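Local coordinates for DUF3845 domain-containing protein (Bacteroides thetaiotaomicron VPI-5482, PDB 3GF6) that is of unknown function but is probably a bacterial lipoprotein with an all-beta fold of antiparallel strands, at residues S34-D39 and L207-E212; I61-Q66 and G79-T84; K115-G120 and T173-Y178. All blocks are in the same frame, centred on the assembly; numbering follows the deposited sequence. Where two conformers were deposited one is given.

Contact 1. Residues S34-D39 and L207-E212; sequences SFNEED and LRIDKE. With EDO (1,2-ethanediol), chain F.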
loop_
_atom_site.group_PDB
_atom_site.type_symbol
_atom_site.label_atom_id
_atom_site.label_comp_id
_atom_site.label_asym_id
_atom_site.label_seq_id
_atom_site.Cartn_x
_atom_site.Cartn_y
_atom_site.Cartn_z
ATOM N N SER A 34 -9.614 -3.020 -10.517
ATOM C CA SER A 34 -10.336 -1.973 -9.808
ATOM C C SER A 34 -9.872 -0.607 -10.308
ATOM O O SER A 34 -8.720 -0.435 -10.719
ATOM C CB SER A 34 -10.143 -2.084 -8.288
ATOM O OG SER A 34 -8.792 -1.861 -7.903
ATOM N N PHE A 35 -10.769 0.370 -10.241
ATOM C CA PHE A 35 -10.499 1.712 -10.704
ATOM C C PHE A 35 -11.463 2.692 -10.038
ATOM O O PHE A 35 -12.223 2.328 -9.125
ATOM C CB PHE A 35 -10.560 1.781 -12.238
ATOM C CG PHE A 35 -11.883 1.406 -12.816
ATOM C CD1 PHE A 35 -12.192 0.068 -13.035
ATOM C CD2 PHE A 35 -12.807 2.384 -13.169
ATOM C CE1 PHE A 35 -13.454 -0.290 -13.587
ATOM C CE2 PHE A 35 -14.044 2.032 -13.729
ATOM C CZ PHE A 35 -14.357 0.692 -13.939
ATOM N N ASN A 36 -11.423 3.938 -10.491
ATOM C CA ASN A 36 -12.206 4.993 -9.849
ATOM C C ASN A 36 -12.788 5.939 -10.888
ATOM O O ASN A 36 -12.204 6.135 -11.956
ATOM C CB ASN A 36 -11.325 5.806 -8.909
ATOM C CG ASN A 36 -10.769 5.001 -7.730
ATOM O OD1 ASN A 36 -11.446 4.786 -6.695
ATOM N ND2 ASN A 36 -9.522 4.621 -7.852
ATOM N N GLU A 37 -13.926 6.542 -10.542
ATOM C CA GLU A 37 -14.577 7.560 -11.362
ATOM C C GLU A 37 -14.443 8.943 -10.765
ATOM O O GLU A 37 -14.704 9.935 -11.427
ATOM C CB GLU A 37 -16.056 7.227 -11.561
ATOM C CG GLU A 37 -16.287 5.927 -12.364
ATOM C CD GLU A 37 -17.762 5.567 -12.487
ATOM O OE1 GLU A 37 -18.602 6.449 -12.271
ATOM O OE2 GLU A 37 -18.070 4.407 -12.773
ATOM N N GLU A 38 -14.062 9.010 -9.506
ATOM C CA GLU A 38 -13.807 10.276 -8.848
ATOM C C GLU A 38 -12.812 10.059 -7.719
ATOM O O GLU A 38 -12.522 8.911 -7.313
ATOM C CB GLU A 38 -15.100 10.849 -8.295
ATOM C CG GLU A 38 -15.739 10.026 -7.256
ATOM C CD GLU A 38 -17.114 10.579 -6.816
ATOM O OE1 GLU A 38 -17.533 11.617 -7.344
ATOM O OE2 GLU A 38 -17.765 9.964 -5.944
ATOM N N ASP A 39 -12.263 11.168 -7.243
ATOM C CA ASP A 39 -11.359 11.112 -6.093
ATOM C C ASP A 39 -12.152 10.732 -4.844
ATOM O O ASP A 39 -13.356 11.027 -4.713
ATOM C CB ASP A 39 -10.758 12.481 -5.758
ATOM C CG ASP A 39 -9.947 13.108 -6.882
ATOM O OD1 ASP A 39 -9.575 12.488 -7.891
ATOM O OD2 ASP A 39 -9.695 14.316 -6.718
ATOM N N LEU A 207 -6.124 10.541 3.701
ATOM C CA LEU A 207 -5.458 9.977 2.557
ATOM C C LEU A 207 -6.410 10.174 1.389
ATOM O O LEU A 207 -7.456 9.493 1.321
ATOM C CB LEU A 207 -5.112 8.483 2.732
ATOM C CG LEU A 207 -4.349 7.821 1.560
ATOM C CD1 LEU A 207 -2.915 8.431 1.524
ATOM C CD2 LEU A 207 -4.291 6.312 1.647
ATOM N N ARG A 208 -6.046 11.076 0.481
ATOM C CA ARG A 208 -6.768 11.205 -0.810
ATOM C C ARG A 208 -6.266 10.198 -1.823
ATOM O O ARG A 208 -5.061 10.071 -2.045
ATOM C CB ARG A 208 -6.674 12.608 -1.372
ATOM C CG ARG A 208 -7.521 12.786 -2.641
ATOM C CD ARG A 208 -7.448 14.175 -3.208
ATOM N NE ARG A 208 -6.111 14.556 -3.631
ATOM C CZ ARG A 208 -5.293 15.396 -2.986
ATOM N NH1 ARG A 208 -5.642 15.964 -1.830
ATOM N NH2 ARG A 208 -4.100 15.666 -3.507
ATOM N N ILE A 209 -7.192 9.436 -2.418
ATOM C CA ILE A 209 -6.875 8.540 -3.527
ATOM C C ILE A 209 -7.536 9.210 -4.737
ATOM O O ILE A 209 -8.782 9.396 -4.772
ATOM C CB ILE A 209 -7.433 7.130 -3.329
ATOM C CG1 ILE A 209 -6.785 6.477 -2.101
ATOM C CG2 ILE A 209 -7.292 6.287 -4.629
ATOM C CD1 ILE A 209 -5.222 6.237 -2.213
ATOM N N ASP A 210 -6.687 9.621 -5.681
ATOM C CA ASP A 210 -7.149 10.340 -6.869
ATOM C C ASP A 210 -7.801 9.353 -7.822
ATOM O O ASP A 210 -7.466 8.149 -7.875
ATOM C CB ASP A 210 -6.023 11.089 -7.577
ATOM C CG ASP A 210 -5.550 12.342 -6.816
ATOM O OD1 ASP A 210 -6.041 12.657 -5.739
ATOM O OD2 ASP A 210 -4.636 13.014 -7.308
ATOM N N LYS A 211 -8.693 9.892 -8.630
ATOM C CA LYS A 211 -9.503 9.094 -9.555
ATOM C C LYS A 211 -8.678 8.310 -10.580
ATOM O O LYS A 211 -9.155 7.323 -11.095
ATOM C CB LYS A 211 -10.539 9.987 -10.247
ATOM C CG LYS A 211 -10.057 10.771 -11.412
ATOM C CD LYS A 211 -11.153 11.719 -11.938
ATOM C CE LYS A 211 -10.810 13.174 -11.710
ATOM N NZ LYS A 211 -9.570 13.587 -12.452
ATOM N N GLU A 212 -7.444 8.746 -10.863
ATOM C CA GLU A 212 -6.562 8.059 -11.795
ATOM C C GLU A 212 -6.027 6.724 -11.246
ATOM O O GLU A 212 -5.511 5.925 -11.998
ATOM C CB GLU A 212 -5.353 8.932 -12.153
ATOM C CG GLU A 212 -5.660 10.171 -13.000
ATOM C CD GLU A 212 -6.211 11.359 -12.238
ATOM O OE1 GLU A 212 -6.312 11.388 -10.990
ATOM O OE2 GLU A 212 -6.583 12.297 -12.935
HETATM C C1 EDO F . -7.323 17.557 1.414
HETATM O O1 EDO F . -6.351 17.966 0.434
HETATM C C2 EDO F . -7.723 16.112 1.145
HETATM O O2 EDO F . -8.011 15.914 -0.253
HETATM O O HOH W 1 -9.060 4.870 -12.104
HETATM O O HOH W 2 -7.902 13.526 -9.781
HETATM O O HOH W 3 -7.157 15.451 -6.813
#
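Asp39 meets residues 208-211 along the length of its side chain. Its CA makes a C-H...O contact with Ile209 O, and its CB rests 3.8 Å from the same Ile209 O. CG stands beside the backbone N and anti to the carbonyl carbon (chi1 -60°). From CG the two oxygens part. OD1 of Asp39 accepts the backbone N-H of Lys211 at 2.8 Å from Lys211 N, with an N-H...O angle of 153°. The donor comes from the anti side of the carboxylate, somewhat out of its plane. OD1 also takes a water that bridges to Lys211 NZ and Glu212 OE1. Asp39 OD2 lies 4.1 Å from Asp210 OD1, a pair of like charges. A second water donates to both of these oxygens, though weakly to Asp210.

Residues 36-39 link strand 29-35 to strand 40-46. Both strands pair with strand 203-219, which is interrupted by a bulge or short loop. The link runs past residues 210-212.

The charge of Asp210 is probably offset by Arg208. Arg208 NE binds Asp210 OD1 at 2.8 Å, almost in the guanidinium plane and on the syn lone pair. Lys119 completes a second salt bridge to Asp210 OD2, and Glu121 pairs with Arg208 NH2. At the other end, Asn36 CB lies 3.4 Å from Lys211 O. The ND2 of Asn36 turns to Ser213 O and Asn65 OD1. A water joins Asn36 N to Lys211 O. Lys211 CB packs 3.4 Å from Glu38 C.

Contact 2. Residues I61-Q66 and G79-T84; sequences IDLKNQ and GKSKLT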
loop_
_atom_site.group_PDB
_atom_site.type_symbol
_atom_site.label_atom_id
_atom_site.label_comp_id
_atom_site.label_asym_id
_atom_site.label_seq_id
_atom_site.Cartn_x
_atom_site.Cartn_y
_atom_site.Cartn_z
ATOM N N ILE A 61 -2.174 1.114 5.516
ATOM C CA ILE A 61 -3.343 1.390 4.688
ATOM C C ILE A 61 -3.565 0.182 3.786
ATOM O O ILE A 61 -2.649 -0.307 3.078
ATOM C CB ILE A 61 -3.165 2.648 3.806
ATOM C CG1 ILE A 61 -2.797 3.869 4.639
ATOM C CG2 ILE A 61 -4.452 2.889 2.943
ATOM C CD1 ILE A 61 -3.802 4.214 5.707
ATOM N N ASP A 62 -4.797 -0.328 3.803
ATOM C CA ASP A 62 -5.236 -1.312 2.797
ATOM C C ASP A 62 -5.679 -0.488 1.598
ATOM O O ASP A 62 -6.633 0.290 1.690
ATOM C CB ASP A 62 -6.421 -2.167 3.280
ATOM C CG ASP A 62 -6.021 -3.209 4.338
ATOM O OD1 ASP A 62 -4.836 -3.388 4.661
ATOM O OD2 ASP A 62 -6.928 -3.846 4.887
ATOM N N LEU A 63 -5.003 -0.661 0.468
ATOM C CA LEU A 63 -5.226 0.190 -0.708
ATOM C C LEU A 63 -6.318 -0.402 -1.588
ATOM O O LEU A 63 -6.243 -1.561 -2.015
ATOM C CB LEU A 63 -3.952 0.347 -1.516
ATOM C CG LEU A 63 -2.884 1.220 -0.828
ATOM C CD1 LEU A 63 -1.577 0.973 -1.599
ATOM C CD2 LEU A 63 -3.265 2.675 -0.814
ATOM N N LYS A 64 -7.342 0.400 -1.847
ATOM C CA LYS A 64 -8.509 -0.067 -2.580
ATOM C C LYS A 64 -8.977 1.006 -3.566
ATOM O O LYS A 64 -8.717 2.185 -3.354
ATOM C CB LYS A 64 -9.661 -0.402 -1.610
ATOM C CG LYS A 64 -9.312 -1.504 -0.625
ATOM C CD LYS A 64 -10.500 -1.881 0.274
ATOM C CE LYS A 64 -9.999 -2.879 1.306
ATOM N NZ LYS A 64 -11.060 -3.368 2.199
ATOM N N ASN A 65 -9.704 0.576 -4.607
ATOM C CA ASN A 65 -10.361 1.462 -5.564
ATOM C C ASN A 65 -11.849 1.121 -5.598
ATOM O O ASN A 65 -12.192 -0.057 -5.450
ATOM C CB ASN A 65 -9.734 1.367 -6.963
ATOM C CG ASN A 65 -8.236 1.651 -6.940
ATOM O OD1 ASN A 65 -7.836 2.720 -6.532
ATOM N ND2 ASN A 65 -7.406 0.685 -7.388
ATOM N N GLN A 66 -12.711 2.124 -5.807
ATOM C CA GLN A 66 -14.148 1.959 -5.512
ATOM C C GLN A 66 -14.917 1.134 -6.548
ATOM O O GLN A 66 -15.953 0.565 -6.198
ATOM C CB GLN A 66 -14.850 3.292 -5.292
ATOM C CG GLN A 66 -14.381 4.065 -4.032
ATOM C CD GLN A 66 -15.380 5.115 -3.600
ATOM O OE1 GLN A 66 -15.272 6.290 -3.969
ATOM N NE2 GLN A 66 -16.380 4.692 -2.843
ATOM N N GLY A 79 -13.165 -1.203 -2.988
ATOM C CA GLY A 79 -13.787 -0.501 -1.877
ATOM C C GLY A 79 -13.080 0.814 -1.609
ATOM O O GLY A 79 -12.476 1.389 -2.507
ATOM N N LYS A 80 -13.200 1.310 -0.380
ATOM C CA LYS A 80 -12.433 2.469 0.078
ATOM C C LYS A 80 -11.265 1.987 0.949
ATOM O O LYS A 80 -11.431 1.105 1.794
ATOM C CB LYS A 80 -13.269 3.501 0.867
ATOM C CG LYS A 80 -14.363 4.194 0.056
ATOM C CD LYS A 80 -15.292 4.982 0.978
ATOM C CE LYS A 80 -16.594 5.329 0.303
ATOM N NZ LYS A 80 -17.487 6.132 1.198
ATOM N N SER A 81 -10.095 2.562 0.704
ATOM C CA SER A 81 -8.902 2.358 1.527
ATOM C C SER A 81 -9.213 2.612 3.003
ATOM O O SER A 81 -10.074 3.431 3.347
ATOM C CB SER A 81 -7.781 3.294 1.042
ATOM O OG SER A 81 -7.414 2.983 -0.291
ATOM N N LYS A 82 -8.540 1.884 3.879
ATOM C CA LYS A 82 -8.748 2.008 5.294
ATOM C C LYS A 82 -7.410 1.906 6.048
ATOM O O LYS A 82 -6.432 1.356 5.549
ATOM C CB LYS A 82 -9.722 0.952 5.769
ATOM C CG LYS A 82 -9.189 -0.413 5.691
ATOM C CD LYS A 82 -10.200 -1.433 6.269
ATOM C CE LYS A 82 -9.634 -2.821 6.181
ATOM N NZ LYS A 82 -10.614 -3.848 6.702
ATOM N N LEU A 83 -7.415 2.425 7.247
ATOM C CA LEU A 83 -6.238 2.571 8.097
ATOM C C LEU A 83 -6.368 1.662 9.319
ATOM O O LEU A 83 -7.411 1.655 10.010
ATOM C CB LEU A 83 -6.180 4.027 8.560
ATOM C CG LEU A 83 -5.071 4.543 9.477
ATOM C CD1 LEU A 83 -4.891 6.040 9.285
ATOM C CD2 LEU A 83 -5.244 4.163 11.000
ATOM N N THR A 84 -5.284 0.988 9.639
ATOM C CA THR A 84 -5.234 0.038 10.736
ATOM C C THR A 84 -4.000 0.338 11.550
ATOM O O THR A 84 -2.920 0.365 11.000
ATOM C CB THR A 84 -5.119 -1.423 10.201
ATOM O OG1 THR A 84 -6.271 -1.742 9.420
ATOM C CG2 THR A 84 -5.051 -2.424 11.387
HETATM O O HOH W 4 -9.025 -6.124 6.128
HETATM O O HOH W 5 -12.034 -0.921 3.516
#
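Ile61 and Asp62 pair with Leu83 and Lys82 where the end of strand 56-62 meets the start of strand 82-85, antiparallel neighbours in one sheet of the all-beta fold. Ile61 with Leu83 is a non-hydrogen-bonded pair, Asp62 with Lys82 a hydrogen-bonded one. Beyond Asp62 the regular pairing gives way to isolated bonds.

The backbone supplies three bonds. Asp62 N donates to Lys82 O at 2.9 Å, and the return bond from Lys82 N to Asp62 O is weak. Further on, Gly79 N donates to Asn65 O at 2.9 Å, coming from above the carbonyl plane.

One side chain takes the place of a backbone acceptor. Ser81 OG accepts Lys64 N at 3.0 Å with an N-H...O angle of 161°. OG sits beside its own backbone N, anti to the carbonyl carbon (chi1 -63°). Tyr40 OH bonds both this hydroxyl and Lys64 O.

Apolar contact is carried by Ile61, whose CD1 lies 3.7 Å from Leu83 CB.

Alkyl chains also pack against polar groups. Gln66 lays CG 3.6 Å from Gly79 O and its amide NE2 3.2 Å from Lys80 CE. An alanine at Gln66 would probably leave the alkyl chain of Lys80 without this neighbour and freer to move.

Two waters bridge polar groups across the contact. Asp62 OD2 is 4.1 Å from Lys82 NZ, and a water accepts from NZ and donates weakly to OD2. Another accepts from Lys64 NZ and donates to Lys80 O.

Contact 3. Residues K115-G120 and T173-Y178; sequences KLRLKG and TFDITY. With EDO (1,2-ethanediol), chain G; EDO (1,2-ethanediol), chain C.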
loop_
_atom_site.group_PDB
_atom_site.type_symbol
_atom_site.label_atom_id
_atom_site.label_comp_id
_atom_site.label_asym_id
_atom_site.label_seq_id
_atom_site.Cartn_x
_atom_site.Cartn_y
_atom_site.Cartn_z
ATOM N N LYS A 115 -0.494 -4.231 -13.470
ATOM C CA LYS A 115 -0.428 -2.846 -13.935
ATOM C C LYS A 115 -1.197 -2.034 -12.935
ATOM O O LYS A 115 -2.370 -2.365 -12.630
ATOM C CB LYS A 115 -1.088 -2.695 -15.317
ATOM C CG LYS A 115 -0.437 -3.612 -16.404
ATOM C CD LYS A 115 -1.106 -3.466 -17.747
ATOM C CE LYS A 115 -0.394 -4.267 -18.833
ATOM N NZ LYS A 115 0.902 -3.677 -19.209
ATOM N N LEU A 116 -0.538 -1.026 -12.375
ATOM C CA LEU A 116 -1.202 -0.191 -11.400
ATOM C C LEU A 116 -0.760 1.242 -11.471
ATOM O O LEU A 116 0.323 1.559 -11.984
ATOM C CB LEU A 116 -1.036 -0.751 -9.975
ATOM C CG LEU A 116 0.349 -0.764 -9.307
ATOM C CD1 LEU A 116 0.736 0.627 -8.758
ATOM C CD2 LEU A 116 0.391 -1.805 -8.186
ATOM N N ARG A 117 -1.622 2.123 -10.984
ATOM C CA ARG A 117 -1.255 3.518 -10.718
ATOM C C ARG A 117 -1.801 3.861 -9.341
ATOM O O ARG A 117 -2.930 3.527 -9.040
ATOM C CB ARG A 117 -1.807 4.475 -11.777
ATOM C CG ARG A 117 -1.400 5.937 -11.568
ATOM C CD ARG A 117 -1.786 6.740 -12.826
ATOM N NE ARG A 117 -1.449 8.150 -12.710
ATOM C CZ ARG A 117 -1.864 9.068 -13.573
ATOM N NH1 ARG A 117 -2.629 8.710 -14.602
ATOM N NH2 ARG A 117 -1.530 10.338 -13.400
ATOM N N LEU A 118 -0.975 4.485 -8.499
ATOM C CA LEU A 118 -1.378 4.964 -7.188
ATOM C C LEU A 118 -1.073 6.442 -7.148
ATOM O O LEU A 118 0.123 6.844 -7.202
ATOM C CB LEU A 118 -0.620 4.220 -6.067
ATOM C CG LEU A 118 -0.864 4.765 -4.659
ATOM C CD1 LEU A 118 -2.317 4.520 -4.323
ATOM C CD2 LEU A 118 0.060 4.100 -3.589
ATOM N N LYS A 119 -2.145 7.260 -7.143
ATOM C CA LYS A 119 -2.023 8.708 -7.201
ATOM C C LYS A 119 -2.878 9.278 -6.102
ATOM O O LYS A 119 -4.001 8.843 -5.923
ATOM C CB LYS A 119 -2.474 9.248 -8.582
ATOM C CG LYS A 119 -2.457 10.778 -8.719
ATOM C CD LYS A 119 -2.793 11.201 -10.154
ATOM C CE LYS A 119 -3.009 12.704 -10.322
ATOM N NZ LYS A 119 -2.224 13.502 -9.349
ATOM N N GLY A 120 -2.342 10.241 -5.377
ATOM C CA GLY A 120 -3.046 10.808 -4.234
ATOM C C GLY A 120 -2.169 11.550 -3.258
ATOM O O GLY A 120 -1.107 12.012 -3.611
ATOM N N THR A 173 2.621 13.810 -1.492
ATOM C CA THR A 173 1.803 13.795 -2.712
ATOM C C THR A 173 2.483 12.877 -3.692
ATOM O O THR A 173 3.666 13.079 -4.010
ATOM C CB THR A 173 1.678 15.220 -3.282
ATOM O OG1 THR A 173 1.192 16.086 -2.254
ATOM C CG2 THR A 173 0.773 15.291 -4.503
ATOM N N PHE A 174 1.765 11.849 -4.148
ATOM C CA PHE A 174 2.390 10.772 -4.929
ATOM C C PHE A 174 1.635 10.442 -6.202
ATOM O O PHE A 174 0.431 10.656 -6.302
ATOM C CB PHE A 174 2.522 9.483 -4.070
ATOM C CG PHE A 174 1.262 9.118 -3.326
ATOM C CD1 PHE A 174 0.287 8.358 -3.932
ATOM C CD2 PHE A 174 1.048 9.575 -2.028
ATOM C CE1 PHE A 174 -0.908 8.065 -3.278
ATOM C CE2 PHE A 174 -0.128 9.251 -1.331
ATOM C CZ PHE A 174 -1.109 8.502 -1.964
ATOM N N ASP A 175 2.357 9.897 -7.185
ATOM C CA ASP A 175 1.763 9.443 -8.426
ATOM C C ASP A 175 2.744 8.445 -9.026
ATOM O O ASP A 175 3.678 8.827 -9.730
ATOM C CB ASP A 175 1.509 10.622 -9.372
ATOM C CG ASP A 175 0.717 10.223 -10.631
ATOM O OD1 ASP A 175 0.405 9.021 -10.788
ATOM O OD2 ASP A 175 0.397 11.125 -11.466
ATOM N N ILE A 176 2.572 7.178 -8.661
ATOM C CA ILE A 176 3.505 6.109 -9.023
ATOM C C ILE A 176 2.779 5.101 -9.895
ATOM O O ILE A 176 1.542 4.916 -9.826
ATOM C CB ILE A 176 4.168 5.402 -7.779
ATOM C CG1 ILE A 176 3.088 4.740 -6.905
ATOM C CG2 ILE A 176 5.019 6.422 -7.032
ATOM C CD1 ILE A 176 3.577 3.722 -5.884
ATOM N N THR A 177 3.547 4.452 -10.737
ATOM C CA THR A 177 3.008 3.361 -11.549
ATOM C C THR A 177 3.917 2.130 -11.471
ATOM O O THR A 177 5.114 2.229 -11.171
ATOM C CB THR A 177 2.862 3.764 -13.014
ATOM O OG1 THR A 177 4.146 4.125 -13.548
ATOM C CG2 THR A 177 1.882 4.884 -13.153
ATOM N N TYR A 178 3.327 0.970 -11.729
ATOM C CA TYR A 178 4.056 -0.297 -11.783
ATOM C C TYR A 178 3.442 -1.143 -12.886
ATOM O O TYR A 178 2.214 -1.201 -13.026
ATOM C CB TYR A 178 4.036 -0.982 -10.411
ATOM C CG TYR A 178 4.692 -2.357 -10.352
ATOM C CD1 TYR A 178 6.063 -2.508 -10.094
ATOM C CD2 TYR A 178 3.961 -3.520 -10.578
ATOM C CE1 TYR A 178 6.647 -3.757 -10.009
ATOM C CE2 TYR A 178 4.563 -4.805 -10.514
ATOM C CZ TYR A 178 5.906 -4.918 -10.251
ATOM O OH TYR A 178 6.473 -6.187 -10.192
HETATM C C1 EDO G . 0.955 0.947 -15.100
HETATM O O1 EDO G . 0.320 2.188 -14.774
HETATM C C2 EDO G . 1.675 1.149 -16.436
HETATM O O2 EDO G . 0.967 0.472 -17.474
HETATM C C1 EDO C . -2.627 6.443 -16.838
HETATM O O1 EDO C . -3.485 6.020 -15.810
HETATM C C2 EDO C . -2.827 5.483 -17.962
HETATM O O2 EDO C . -4.032 5.938 -18.527
HETATM O O HOH W 6 -0.676 13.240 -6.763
#
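Strands 112-123 and 171-183 are antiparallel neighbours in one of the two sheets of this all-beta fold, and Arg117 and Asp175 bind each other across them. Over residues 115-120 and 173-178 the axes run 173° apart. Six backbone bonds join Leu116 with Tyr178, Leu118 with Ile176 and Gly120 with Phe174, two to each pair. The intervening pairs, Arg117 with Thr177 and Lys119 with Asp175, are non-hydrogen-bonded.

The face with Arg117, Lys119, Asp175 and Thr177 is polar. Arg117 grips Asp175 side-on with two nitrogens. Arg117 NE donates to Asp175 OD1 at 2.8 Å and Arg117 NH2 to Asp175 OD2 at 2.8 Å. Each carboxylate oxygen uses its syn lone pair. Guanidinium and carboxylate are nearly coplanar, 4° apart, and the two bonds fix the rotation of one group against the other. Lys119 crosses Asp175 on the way to its own salt bridge with Asp210. The CD of Lys119 lies 3.5 Å from Asp175 OD2. An ethanediol, probably from the crystallisation liquor, accepts from Arg117 NH1.

The opposite face, with Leu116, Leu118, Ile176, Phe174 and Tyr178, is buried. Ile176 and Tyr178 pack on strand 153-158, and Leu118 on Ala136 of strand 129-139. Within the pair, Leu118 CB lies 3.8 Å from Ile176 CG1, and Leu118 CG meets Phe174 CE1 at 3.6 Å. Phe174 has CG between its backbone N and carbonyl carbon (chi1 47°), and its ring lies tight against the Gly120 backbone. A CH-pi contact forms over the ring face, 4.0 Å from Gly120 CA to the centroid of the Phe174 ring.

The three contacts lie close together, and all belong to the same all-beta chain. Contacts 1 and 3 have centres about 10 Å apart and share a sheet, since strands 203-219 and 112-123 are neighbours in it. The salt bridge from Lys119 NZ to Asp210 OD2, 3.2 Å long, joins them. Contact 2 belongs to the other sheet at its paired end, and its centre is about 11 Å from that of contact 1. Asn65 links these two: Asn65 OD1 is 2.9 Å from Asn36 ND2, and Asn65 ND2 is 2.9 Å from Ser34 OG. Contacts 2 and 3 are about 14 Å apart between centres and touch where Leu63 CD1 lies 4.1 Å from Leu118 CD2.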